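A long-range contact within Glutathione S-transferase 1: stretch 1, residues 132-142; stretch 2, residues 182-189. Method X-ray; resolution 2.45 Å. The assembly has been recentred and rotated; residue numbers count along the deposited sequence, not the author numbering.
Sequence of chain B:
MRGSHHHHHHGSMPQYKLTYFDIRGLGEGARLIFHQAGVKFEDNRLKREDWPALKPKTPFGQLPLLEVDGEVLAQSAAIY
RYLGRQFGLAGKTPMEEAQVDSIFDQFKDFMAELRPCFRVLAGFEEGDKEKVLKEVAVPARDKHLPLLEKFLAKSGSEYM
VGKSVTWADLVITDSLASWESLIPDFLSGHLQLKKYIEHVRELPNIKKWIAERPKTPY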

ATOM      1  N   VAL B 132      -1.906  13.037  22.595  1.00 44.02           N
ATOM      2  CA  VAL B 132      -1.782  12.190  21.411  1.00 34.92           C
ATOM      3  C   VAL B 132      -2.335  10.788  21.668  1.00 35.58           C
ATOM      4  O   VAL B 132      -3.022  10.225  20.815  1.00 35.31           O
ATOM      5  CB  VAL B 132      -0.298  12.138  20.931  1.00 41.73           C
ATOM      6  CG1 VAL B 132      -0.027  10.973  19.946  1.00 36.46           C
ATOM      7  CG2 VAL B 132       0.097  13.487  20.324  1.00 34.96           C
ATOM      8  N   LEU B 133      -2.050  10.231  22.840  1.00 35.26           N
ATOM      9  CA  LEU B 133      -2.544   8.899  23.171  1.00 34.98           C
ATOM     10  C   LEU B 133      -4.070   8.853  23.131  1.00 41.21           C
ATOM     11  O   LEU B 133      -4.656   7.959  22.522  1.00 38.43           O
ATOM     12  CB  LEU B 133      -2.045   8.452  24.546  1.00 35.67           C
ATOM     13  CG  LEU B 133      -0.556   8.121  24.681  1.00 39.12           C
ATOM     14  CD1 LEU B 133      -0.255   7.670  26.101  1.00 28.84           C
ATOM     15  CD2 LEU B 133      -0.116   7.058  23.681  1.00 30.46           C
ATOM     16  N   LYS B 134      -4.707   9.828  23.771  1.00 38.26           N
ATOM     17  CA  LYS B 134      -6.158   9.840  23.895  1.00 37.33           C
ATOM     18  C   LYS B 134      -6.852  10.281  22.606  1.00 39.67           C
ATOM     19  O   LYS B 134      -7.947   9.810  22.296  1.00 45.34           O
ATOM     20  CB  LYS B 134      -6.584  10.753  25.048  1.00 44.58           C
ATOM     21  N   GLU B 135      -6.209  11.173  21.856  1.00 38.52           N
ATOM     22  CA  GLU B 135      -6.834  11.787  20.684  1.00 44.03           C
ATOM     23  C   GLU B 135      -6.435  11.160  19.344  1.00 46.20           C
ATOM     24  O   GLU B 135      -7.072  11.436  18.325  1.00 53.71           O
ATOM     25  CB  GLU B 135      -6.531  13.290  20.657  1.00 46.25           C
ATOM     26  CG  GLU B 135      -7.329  14.104  21.672  1.00 46.61           C
ATOM     27  CD  GLU B 135      -8.814  14.152  21.352  1.00 71.27           C
ATOM     28  OE1 GLU B 135      -9.172  14.146  20.155  1.00 70.57           O
ATOM     29  OE2 GLU B 135      -9.627  14.194  22.300  1.00 75.28           O
ATOM     30  N   VAL B 136      -5.391  10.331  19.333  1.00 40.24           N
ATOM     31  CA  VAL B 136      -4.922   9.716  18.086  1.00 39.52           C
ATOM     32  C   VAL B 136      -4.594   8.230  18.217  1.00 32.71           C
ATOM     33  O   VAL B 136      -5.045   7.421  17.404  1.00 33.48           O
ATOM     34  CB  VAL B 136      -3.665  10.418  17.537  1.00 41.44           C
ATOM     35  CG1 VAL B 136      -3.386   9.953  16.111  1.00 23.30           C
ATOM     36  CG2 VAL B 136      -3.828  11.928  17.575  1.00 37.72           C
ATOM     37  N   ALA B 137      -3.813   7.868  19.231  1.00 35.08           N
ATOM     38  CA  ALA B 137      -3.339   6.492  19.364  1.00 28.75           C
ATOM     39  C   ALA B 137      -4.438   5.502  19.753  1.00 28.77           C
ATOM     40  O   ALA B 137      -4.709   4.561  19.006  1.00 32.68           O
ATOM     41  CB  ALA B 137      -2.190   6.415  20.352  1.00 29.87           C
ATOM     42  N   VAL B 138      -5.061   5.797  20.879  1.00 34.66           N
ATOM     43  CA  VAL B 138      -6.044   4.864  21.436  1.00 34.47           C
ATOM     44  C   VAL B 138      -7.314   4.739  20.581  1.00 33.80           C
ATOM     45  O   VAL B 138      -7.905   3.663  20.533  1.00 31.78           O
ATOM     46  CB  VAL B 138      -6.386   5.116  22.951  1.00 34.28           C
ATOM     47  CG1 VAL B 138      -7.504   4.186  23.419  1.00 40.44           C
ATOM     48  CG2 VAL B 138      -5.168   5.009  23.868  1.00 31.00           C
ATOM     49  N   PRO B 139      -7.733   5.783  19.921  1.00 29.60           N
ATOM     50  CA  PRO B 139      -8.870   5.621  19.008  1.00 31.93           C
ATOM     51  C   PRO B 139      -8.495   4.788  17.782  1.00 30.98           C
ATOM     52  O   PRO B 139      -9.299   3.975  17.322  1.00 26.92           O
ATOM     53  CB  PRO B 139      -9.195   7.061  18.589  1.00 19.99           C
ATOM     54  CG  PRO B 139      -8.523   7.935  19.595  1.00 33.09           C
ATOM     55  CD  PRO B 139      -7.290   7.185  19.968  1.00 36.50           C
ATOM     56  N   ALA B 140      -7.287   4.998  17.261  1.00 23.09           N
ATOM     57  CA  ALA B 140      -6.790   4.220  16.129  1.00 29.61           C
ATOM     58  C   ALA B 140      -6.680   2.754  16.524  1.00 22.61           C
ATOM     59  O   ALA B 140      -7.136   1.863  15.808  1.00 27.58           O
ATOM     60  CB  ALA B 140      -5.437   4.748  15.683  1.00 23.67           C
ATOM     61  N   ARG B 141      -6.064   2.527  17.678  1.00 18.56           N
ATOM     62  CA  ARG B 141      -5.940   1.201  18.267  1.00 27.00           C
ATOM     63  C   ARG B 141      -7.302   0.523  18.388  1.00 23.70           C
ATOM     64  O   ARG B 141      -7.477  -0.630  17.991  1.00 21.06           O
ATOM     65  CB  ARG B 141      -5.299   1.331  19.651  1.00 28.37           C
ATOM     66  CG  ARG B 141      -5.263   0.061  20.482  1.00 29.33           C
ATOM     67  CD  ARG B 141      -4.685   0.350  21.859  1.00 40.72           C
ATOM     68  NE  ARG B 141      -5.599   1.120  22.704  1.00 44.14           N
ATOM     69  CZ  ARG B 141      -6.397   0.598  23.633  1.00 46.10           C
ATOM     70  NH1 ARG B 141      -6.412  -0.710  23.862  1.00 48.51           N
ATOM     71  NH2 ARG B 141      -7.186   1.391  24.344  1.00 43.94           N
ATOM     72  N   ASP B 142      -8.265   1.252  18.940  1.00 26.17           N
ATOM     73  CA  ASP B 142      -9.588   0.701  19.203  1.00 20.86           C
ATOM     74  C   ASP B 142     -10.355   0.380  17.924  1.00 24.90           C
ATOM     75  O   ASP B 142     -11.175  -0.538  17.909  1.00 30.92           O
ATOM     76  CB  ASP B 142     -10.397   1.660  20.077  1.00 26.55           C
ATOM     77  CG  ASP B 142      -9.855   1.758  21.496  1.00 38.71           C
ATOM     78  OD1 ASP B 142      -8.716   1.298  21.733  1.00 36.69           O
ATOM     79  OD2 ASP B 142     -10.560   2.302  22.370  1.00 42.31           O
TER
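Stretch 2 182-189: LIPDFLSG

Stretch 2 has no regular helix or strand, so its course is best defined by CA register against the helix of stretch 1: Leu133 lies opposite Ile183 at 8.0 Å CA to CA, and Arg141 opposite Phe186 at 7.2 Å. The numbering rises in the same sense along both segments. Leu133, Ala137 and Arg141, spaced four apart, all direct CA-to-CB toward stretch 2 and make the contact, even though the helix has a wider pi-type turn at 133-137 and a kink at Pro139, whose N has no bond to the preceding turn.

At the first end the contact is apolar. Ile183, in an extended conformation (phi/psi -131/110) with chi1 m and chi2 t, places CG1 4.1 Å from Leu133 CD2 and CD1 4.2 Å from Ala137 CB. The short methyl of Ala137 thus meets the tip of the isoleucine, while Leu133 (m, t) reaches CG1, one carbon short of that tip, with its CD2.

A type II turn from Ile183 to Phe186 then redirects the chain, with Phe186 N bonded to Ile183 O at 3.3 Å; Asp185 adopts positive phi (64°). Beyond it, Ser188 OG donates to Asp185 OD1 at 3.1 Å.

Arg141 covers this second part. Its chi1 and chi2 are both t, extending the chain from the helix, and chi3 near 72° (p) bends its end. Arg141 CD lies 3.2 Å from Phe186 O, and Arg141 NH1 lies 3.6 Å from Asp185 O and 3.7 Å from Ser188 O. The oxygens of Phe186 and Ser188 lie near the guanidinium plane, at its edge, yet no hydrogen bond joins the stretches. Phe186 points CA-to-CB away, but with chi1 t its ring comes back, CD1 standing 4.1 Å from Arg141 CD.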

ATOM      1  N   LEU B 182       5.941   1.473  22.799  1.00 40.56           N
ATOM      2  CA  LEU B 182       5.688   2.914  22.790  1.00 34.85           C
ATOM      3  C   LEU B 182       4.382   3.257  23.492  1.00 48.26           C
ATOM      4  O   LEU B 182       4.195   4.376  23.968  1.00 63.83           O
ATOM      5  CB  LEU B 182       5.614   3.427  21.353  1.00 35.11           C
ATOM      6  CG  LEU B 182       6.929   3.625  20.604  1.00 46.10           C
ATOM      7  CD1 LEU B 182       6.716   3.370  19.124  1.00 40.09           C
ATOM      8  CD2 LEU B 182       7.463   5.031  20.835  1.00 44.47           C
ATOM      9  N   ILE B 183       3.480   2.282  23.541  1.00 47.98           N
ATOM     10  CA  ILE B 183       2.119   2.496  24.014  1.00 46.79           C
ATOM     11  C   ILE B 183       1.770   1.421  25.038  1.00 44.89           C
ATOM     12  O   ILE B 183       1.631   0.252  24.683  1.00 41.38           O
ATOM     13  CB  ILE B 183       1.132   2.449  22.829  1.00 38.27           C
ATOM     14  CG1 ILE B 183       1.356   3.661  21.922  1.00 37.73           C
ATOM     15  CG2 ILE B 183      -0.315   2.431  23.312  1.00 44.64           C
ATOM     16  CD1 ILE B 183       0.819   3.494  20.521  1.00 38.11           C
ATOM     17  N   PRO B 184       1.642   1.803  26.319  1.00 58.48           N
ATOM     18  CA  PRO B 184       1.314   0.777  27.313  1.00 58.28           C
ATOM     19  C   PRO B 184      -0.092   0.222  27.111  1.00 45.71           C
ATOM     20  O   PRO B 184      -1.018   0.983  26.826  1.00 27.43           O
ATOM     21  CB  PRO B 184       1.404   1.528  28.648  1.00 60.81           C
ATOM     22  CG  PRO B 184       2.175   2.772  28.355  1.00 60.34           C
ATOM     23  CD  PRO B 184       1.848   3.122  26.943  1.00 54.03           C
ATOM     24  N   ASP B 185      -0.234  -1.093  27.247  1.00 45.96           N
ATOM     25  CA  ASP B 185      -1.527  -1.757  27.116  1.00 51.38           C
ATOM     26  C   ASP B 185      -2.089  -1.603  25.701  1.00 40.86           C
ATOM     27  O   ASP B 185      -3.303  -1.624  25.493  1.00 34.34           O
ATOM     28  CB  ASP B 185      -2.511  -1.220  28.162  1.00 47.91           C
ATOM     29  CG  ASP B 185      -1.946  -1.270  29.570  1.00 47.51           C
ATOM     30  OD1 ASP B 185      -1.923  -2.370  30.167  1.00 42.64           O
ATOM     31  OD2 ASP B 185      -1.528  -0.210  30.080  1.00 55.40           O
ATOM     32  N   PHE B 186      -1.183  -1.448  24.741  1.00 35.71           N
ATOM     33  CA  PHE B 186      -1.515  -1.361  23.322  1.00 31.03           C
ATOM     34  C   PHE B 186      -2.309  -2.574  22.840  1.00 29.84           C
ATOM     35  O   PHE B 186      -3.200  -2.451  22.003  1.00 29.64           O
ATOM     36  CB  PHE B 186      -0.213  -1.239  22.527  1.00 39.13           C
ATOM     37  CG  PHE B 186      -0.395  -1.210  21.039  1.00 35.41           C
ATOM     38  CD1 PHE B 186      -0.916  -0.090  20.413  1.00 27.76           C
ATOM     39  CD2 PHE B 186      -0.012  -2.290  20.262  1.00 29.37           C
ATOM     40  CE1 PHE B 186      -1.071  -0.058  19.041  1.00 33.95           C
ATOM     41  CE2 PHE B 186      -0.162  -2.263  18.888  1.00 27.31           C
ATOM     42  CZ  PHE B 186      -0.691  -1.146  18.276  1.00 32.26           C
ATOM     43  N   LEU B 187      -1.974  -3.747  23.369  1.00 29.32           N
ATOM     44  CA  LEU B 187      -2.641  -4.986  22.984  1.00 33.77           C
ATOM     45  C   LEU B 187      -3.599  -5.481  24.059  1.00 39.71           C
ATOM     46  O   LEU B 187      -4.299  -6.477  23.863  1.00 47.30           O
ATOM     47  CB  LEU B 187      -1.607  -6.069  22.685  1.00 37.48           C
ATOM     48  CG  LEU B 187      -0.700  -5.803  21.484  1.00 41.19           C
ATOM     49  CD1 LEU B 187       0.289  -6.942  21.327  1.00 43.72           C
ATOM     50  CD2 LEU B 187      -1.510  -5.614  20.206  1.00 38.11           C
ATOM     51  N   SER B 188      -3.620  -4.795  25.197  1.00 46.77           N
ATOM     52  CA  SER B 188      -4.524  -5.152  26.281  1.00 41.13           C
ATOM     53  C   SER B 188      -5.966  -5.171  25.787  1.00 34.80           C
ATOM     54  O   SER B 188      -6.467  -4.168  25.280  1.00 42.72           O
ATOM     55  CB  SER B 188      -4.379  -4.164  27.434  1.00 52.11           C
ATOM     56  OG  SER B 188      -3.112  -4.291  28.057  1.00 48.28           O
ATOM     57  N   GLY B 189      -6.620  -6.321  25.931  1.00 35.56           N
ATOM     58  CA  GLY B 189      -7.985  -6.505  25.470  1.00 27.29           C
ATOM     59  C   GLY B 189      -8.079  -7.387  24.235  1.00 38.73           C
ATOM     60  O   GLY B 189      -9.173  -7.774  23.819  1.00 41.40           O
TER